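Side-chain contacts in uncharacterized protein (Staphylococcus aureus, PDB 4YBV), which probably hydrolyses thioester bonds, as a hot-dog-fold member of the thioesterase superfamily: residues Ile46-Thr51 / Ile104-Asp109; Ile25-Thr30 / Gly38-Gly43. The protein carries 1 engineered substitution. One frame throughout, in Å; residues are numbered along the deposited sequence.

How the interactions relate
Interactions 1 and 2 show how a hot-dog fold seats one helix in its wrapping sheet. Their centres lie 9 Å apart, and both use helix 42-60 and the same antiparallel sheet. Interaction 2 comes first along the chain, bringing strand 22-28 and the turn beyond it against the segment that leads into the helix. Interaction 1 follows, one turn further into the helix, on strand 99-107. The two also meet directly: Leu48 packs on Met27 and Ile25, and Thr51 on Ile25. The segment leading into the helix and the helix itself are therefore both packed on the sheet, and both contacts border the second subunit.

Interaction 1: residues Ile46-Thr51 / Ile104-Asp109; sequences IALGET and IKIKND
Gly49 has no side chain, and the flat group that Ile106 meets in the helix is its backbone peptide: Ile106 CD1 comes to 3.9 Å from Gly49 N and 4.1 Å from Gly49 CA. A second flat group lies two residues earlier, at the carbonyl of Ala47, where Thr51 N and Thr51 OG1 reach Ala47 O from opposite faces of the carbonyl plane. Thr51 OG1 to Ala47 O is 2.8 Å, with OG1 tilted 34° from the plane; this oxygen is gripped twice, by bonds that lie inside the helix and not across the segments.

The contact itself is apolar. Ile104 lies beside the same glycine, its CG2 4.0 Å from Gly49 CA and its CG1 4.1 Å from Gly49 O. In Ile106, CG1 is anti to the carbonyl carbon and the chain runs straight on from there (chi2 -175°), which carries CD1 out to the helix backbone. The other branch of Ile106, CG2, meets Leu48 CD2 at 4.3 Å, a looser touch. Ile104 and the CD1 end of Ile106 thus meet main chain at Gly49, and the CA atoms of Gly49 and Ile104 are 6.3 Å apart where the segments come nearest. No hydrogen bond links the segments.

Short helix and strand axes approach to 9.1 Å and run at 136° to each other, midway between perpendicular and antiparallel. This is the helix that the hot-dog sheet wraps. On the side of strand 85-95, Ala88 and Ala90 pack beside Ile106 and Ile104, while Met117 of strand 113-124 covers Ile104 and Ile46. On the side turned from strand 99-107, Glu50 touches Met73 of strand 67-77 and its OE1 hydrogen-bonds His77 NE2 of the second subunit.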
loop_
_atom_site.group_PDB
_atom_site.type_symbol
_atom_site.label_atom_id
_atom_site.label_comp_id
_atom_site.label_asym_id
_atom_site.label_seq_id
_atom_site.Cartn_x
_atom_site.Cartn_y
_atom_site.Cartn_z
ATOM N N ILE A 46 1.453 -2.555 13.535
ATOM C CA ILE A 46 2.199 -2.818 12.310
ATOM C C ILE A 46 3.546 -3.494 12.598
ATOM O O ILE A 46 3.921 -4.447 11.897
ATOM C CB ILE A 46 2.451 -1.514 11.474
ATOM C CG1 ILE A 46 1.144 -1.006 10.866
ATOM C CG2 ILE A 46 3.477 -1.770 10.347
ATOM C CD1 ILE A 46 1.259 0.437 10.223
ATOM N N ALA A 47 4.244 -3.054 13.650
ATOM C CA ALA A 47 5.547 -3.646 14.000
ATOM C C ALA A 47 5.387 -5.147 14.378
ATOM O O ALA A 47 6.208 -5.992 13.992
ATOM C CB ALA A 47 6.177 -2.900 15.151
ATOM N N LEU A 48 4.333 -5.443 15.133
ATOM C CA LEU A 48 3.992 -6.857 15.423
ATOM C C LEU A 48 3.800 -7.642 14.115
ATOM O O LEU A 48 4.395 -8.704 13.930
ATOM C CB LEU A 48 2.740 -6.917 16.270
ATOM C CG LEU A 48 2.263 -8.296 16.778
ATOM C CD1 LEU A 48 3.240 -8.864 17.792
ATOM C CD2 LEU A 48 0.912 -8.126 17.413
ATOM N N GLY A 49 3.004 -7.098 13.190
ATOM C CA GLY A 49 2.838 -7.727 11.872
ATOM C C GLY A 49 4.122 -7.993 11.084
ATOM O O GLY A 49 4.357 -9.112 10.534
ATOM N N GLU A 50 4.982 -6.973 11.004
ATOM C CA GLU A 50 6.246 -7.135 10.289
ATOM C C GLU A 50 7.114 -8.200 10.963
ATOM O O GLU A 50 7.758 -9.015 10.270
ATOM C CB GLU A 50 7.031 -5.816 10.174
ATOM C CG GLU A 50 8.322 -6.013 9.378
ATOM C CD GLU A 50 8.840 -4.749 8.676
ATOM O OE1 GLU A 50 8.125 -3.729 8.608
ATOM O OE2 GLU A 50 9.990 -4.776 8.198
ATOM N N THR A 51 7.111 -8.206 12.301
ATOM C CA THR A 51 7.811 -9.261 13.049
ATOM C C THR A 51 7.274 -10.648 12.642
ATOM O O THR A 51 8.043 -11.580 12.399
ATOM C CB THR A 51 7.664 -9.075 14.567
ATOM O OG1 THR A 51 8.185 -7.774 14.938
ATOM C CG2 THR A 51 8.419 -10.178 15.313
ATOM N N ILE A 104 -1.452 -10.615 6.827
ATOM C CA ILE A 104 -1.450 -10.565 8.289
ATOM C C ILE A 104 -2.728 -9.940 8.816
ATOM O O ILE A 104 -3.100 -8.840 8.415
ATOM C CB ILE A 104 -0.251 -9.776 8.878
ATOM C CG1 ILE A 104 1.081 -10.170 8.257
ATOM C CG2 ILE A 104 -0.156 -9.978 10.394
ATOM C CD1 ILE A 104 1.572 -9.186 7.217
ATOM N N LYS A 105 -3.399 -10.644 9.723
ATOM C CA LYS A 105 -4.571 -10.088 10.355
ATOM C C LYS A 105 -4.326 -9.957 11.860
ATOM O O LYS A 105 -3.906 -10.896 12.521
ATOM C CB LYS A 105 -5.801 -10.951 10.049
ATOM C CG LYS A 105 -6.246 -10.845 8.570
ATOM C CD LYS A 105 -7.449 -11.759 8.311
ATOM C CE LYS A 105 -8.052 -11.498 6.939
ATOM N NZ LYS A 105 -7.029 -11.496 5.858
ATOM N N ILE A 106 -4.574 -8.776 12.397
ATOM C CA ILE A 106 -4.320 -8.508 13.802
ATOM C C ILE A 106 -5.610 -8.155 14.483
ATOM O O ILE A 106 -6.328 -7.223 14.061
ATOM C CB ILE A 106 -3.285 -7.394 13.985
ATOM C CG1 ILE A 106 -2.123 -7.678 13.011
ATOM C CG2 ILE A 106 -2.848 -7.349 15.436
ATOM C CD1 ILE A 106 -0.931 -6.773 13.084
ATOM N N LYS A 107 -5.899 -8.948 15.520
ATOM C CA LYS A 107 -7.150 -8.898 16.258
ATOM C C LYS A 107 -6.955 -8.590 17.707
ATOM O O LYS A 107 -5.905 -8.898 18.268
ATOM C CB LYS A 107 -7.900 -10.244 16.149
ATOM C CG LYS A 107 -8.265 -10.623 14.738
ATOM C CD LYS A 107 -9.029 -11.938 14.654
ATOM C CE LYS A 107 -9.441 -12.185 13.230
ATOM N NZ LYS A 107 -10.036 -13.556 13.120
ATOM N N ASN A 108 -7.978 -8.010 18.335
ATOM C CA ASN A 108 -7.961 -7.838 19.790
ATOM C C ASN A 108 -8.655 -9.022 20.487
ATOM O O ASN A 108 -8.953 -10.029 19.834
ATOM C CB ASN A 108 -8.605 -6.499 20.227
ATOM C CG ASN A 108 -10.077 -6.350 19.803
ATOM O OD1 ASN A 108 -10.767 -7.322 19.424
ATOM N ND2 ASN A 108 -10.562 -5.104 19.861
ATOM N N ASP A 109 -8.890 -8.844 21.794
ATOM C CA ASP A 109 -9.556 -9.767 22.729
ATOM C C ASP A 109 -10.991 -10.105 22.424
ATOM O O ASP A 109 -11.525 -11.093 22.934
ATOM C CB ASP A 109 -9.549 -9.166 24.128
ATOM C CG ASP A 109 -8.373 -9.576 24.887
ATOM O OD1 ASP A 109 -8.249 -9.154 26.069
ATOM O OD2 ASP A 109 -7.563 -10.336 24.290
#

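Interaction 2: residues Ile25-Thr30 / Gly38-Gly43; sequences ISMPVT and GYLHGG
Met27 and Leu40 carry the apolar part of this contact by reaching toward each other, tip to tip. The methyl Met27 CE lies 3.9 Å from Leu40 CD1 and 4.2 Å from Leu40 CD2, so it sits against both ends of the leucine fork. Met27 starts with CG between the backbone N and the carbonyl carbon (chi1 73°), then runs extended through SD, which carries the methyl to Leu40. Val29 adds the second touch, nearer the root of the leucine: its CG1 branch, beside the carbonyl carbon, is 4.0 Å from Leu40 CB, and the two side chains pass at a slant. Leu40 is thus held at both its base and its tip, and it packs further on Val33 and on Val86 of strand 85-95. The backbones stay apart, with 6.1 Å between the CA atoms of Val29 and Leu40, and no hydrogen bond joins the segments.

In this hot-dog fold, strand 22-28, next to the edge strand 14-19, is followed by a loop that leads into the central helix 42-60; the strand supplies Met27, the turn after it Val29, and the lead-in to the helix Leu40.

The side-chain hydrogen bond within the segments lies in that lead-in. His41 stands at the N-cap of the helix, and its ND1 accepts from Gly43 N at 2.9 Å, a bent bond, 144° at the hydrogen. The donor lies close to the imidazole plane, 8° out of it, at the ring edge. Together with a second bond at NE2, this holds the rotation of the ring; NE2 hydrogen-bonds Thr51 OG1 on helix 42-60 of the second subunit.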
loop_
_atom_site.group_PDB
_atom_site.type_symbol
_atom_site.label_atom_id
_atom_site.label_comp_id
_atom_site.label_asym_id
_atom_site.label_seq_id
_atom_site.Cartn_x
_atom_site.Cartn_y
_atom_site.Cartn_z
ATOM N N ILE A 25 1.710 -14.506 16.563
ATOM C CA ILE A 25 2.413 -13.788 17.657
ATOM C C ILE A 25 1.516 -12.805 18.346
ATOM O O ILE A 25 0.775 -12.098 17.690
ATOM C CB ILE A 25 3.596 -12.942 17.151
ATOM C CG1 ILE A 25 4.313 -13.612 16.024
ATOM C CG2 ILE A 25 4.557 -12.632 18.257
ATOM C CD1 ILE A 25 5.504 -12.801 15.643
ATOM N N SER A 26 1.621 -12.686 19.656
ATOM C CA SER A 26 0.764 -11.760 20.375
ATOM C C SER A 26 1.571 -10.867 21.319
ATOM O O SER A 26 2.772 -11.099 21.555
ATOM C CB SER A 26 -0.318 -12.527 21.176
ATOM O OG SER A 26 0.271 -13.440 22.074
ATOM N N MET A 27 0.913 -9.854 21.863
ATOM C CA MET A 27 1.576 -8.952 22.809
ATOM C C MET A 27 0.529 -8.227 23.605
ATOM O O MET A 27 -0.593 -8.060 23.119
ATOM C CB MET A 27 2.499 -7.957 22.069
ATOM C CG MET A 27 1.743 -6.879 21.300
ATOM S SD MET A 27 2.845 -5.798 20.310
ATOM C CE MET A 27 1.716 -4.549 19.816
ATOM N N PRO A 28 0.869 -7.814 24.846
ATOM C CA PRO A 28 -0.060 -7.058 25.706
ATOM C C PRO A 28 -0.213 -5.594 25.287
ATOM O O PRO A 28 0.756 -4.961 24.909
ATOM C CB PRO A 28 0.593 -7.127 27.090
ATOM C CG PRO A 28 2.061 -7.281 26.819
ATOM C CD PRO A 28 2.134 -8.127 25.543
ATOM N N VAL A 29 -1.423 -5.067 25.387
ATOM C CA VAL A 29 -1.641 -3.654 25.119
ATOM C C VAL A 29 -1.372 -2.914 26.415
ATOM O O VAL A 29 -2.213 -2.929 27.322
ATOM C CB VAL A 29 -3.057 -3.388 24.620
ATOM C CG1 VAL A 29 -3.279 -1.877 24.404
ATOM C CG2 VAL A 29 -3.312 -4.162 23.352
ATOM N N THR A 30 -0.191 -2.299 26.513
ATOM C CA THR A 30 0.224 -1.584 27.722
ATOM C C THR A 30 0.413 -0.099 27.414
ATOM O O THR A 30 0.398 0.280 26.249
ATOM C CB THR A 30 1.530 -2.182 28.296
ATOM O OG1 THR A 30 2.607 -1.985 27.371
ATOM C CG2 THR A 30 1.363 -3.685 28.541
ATOM N N GLY A 38 -5.753 7.090 24.629
ATOM C CA GLY A 38 -4.788 6.239 23.983
ATOM C C GLY A 38 -5.295 4.808 23.851
ATOM O O GLY A 38 -5.797 4.201 24.792
ATOM N N TYR A 39 -5.129 4.270 22.659
ATOM C CA TYR A 39 -5.483 2.932 22.307
ATOM C C TYR A 39 -4.160 2.483 21.715
ATOM O O TYR A 39 -3.276 3.290 21.531
ATOM C CB TYR A 39 -6.598 2.910 21.301
ATOM C CG TYR A 39 -7.917 3.321 21.881
ATOM C CD1 TYR A 39 -8.258 4.640 21.970
ATOM C CD2 TYR A 39 -8.824 2.387 22.335
ATOM C CE1 TYR A 39 -9.460 5.031 22.495
ATOM C CE2 TYR A 39 -10.033 2.771 22.856
ATOM C CZ TYR A 39 -10.336 4.101 22.934
ATOM O OH TYR A 39 -11.520 4.515 23.450
ATOM N N LEU A 40 -4.010 1.210 21.474
ATOM C CA LEU A 40 -2.756 0.706 20.968
ATOM C C LEU A 40 -2.338 1.546 19.749
ATOM O O LEU A 40 -3.133 1.784 18.865
ATOM C CB LEU A 40 -2.880 -0.765 20.578
ATOM C CG LEU A 40 -1.663 -1.463 19.981
ATOM C CD1 LEU A 40 -0.529 -1.546 20.973
ATOM C CD2 LEU A 40 -2.081 -2.856 19.434
ATOM N N HIS A 41 -1.102 2.005 19.749
ATOM C CA HIS A 41 -0.545 2.797 18.616
ATOM C C HIS A 41 -0.579 1.979 17.310
ATOM O O HIS A 41 -0.072 0.876 17.279
ATOM C CB HIS A 41 0.887 3.200 18.948
ATOM C CG HIS A 41 1.447 4.295 18.091
ATOM N ND1 HIS A 41 1.778 4.107 16.764
ATOM C CD2 HIS A 41 1.780 5.581 18.384
ATOM C CE1 HIS A 41 2.279 5.227 16.277
ATOM N NE2 HIS A 41 2.280 6.144 17.242
ATOM N N GLY A 42 -1.159 2.508 16.240
ATOM C CA GLY A 42 -1.170 1.790 14.963
ATOM C C GLY A 42 0.200 1.252 14.516
ATOM O O GLY A 42 0.343 0.175 13.873
ATOM N N GLY A 43 1.239 2.011 14.844
ATOM C CA GLY A 43 2.599 1.603 14.531
ATOM C C GLY A 43 3.087 0.357 15.263
ATOM O O GLY A 43 3.891 -0.403 14.718
#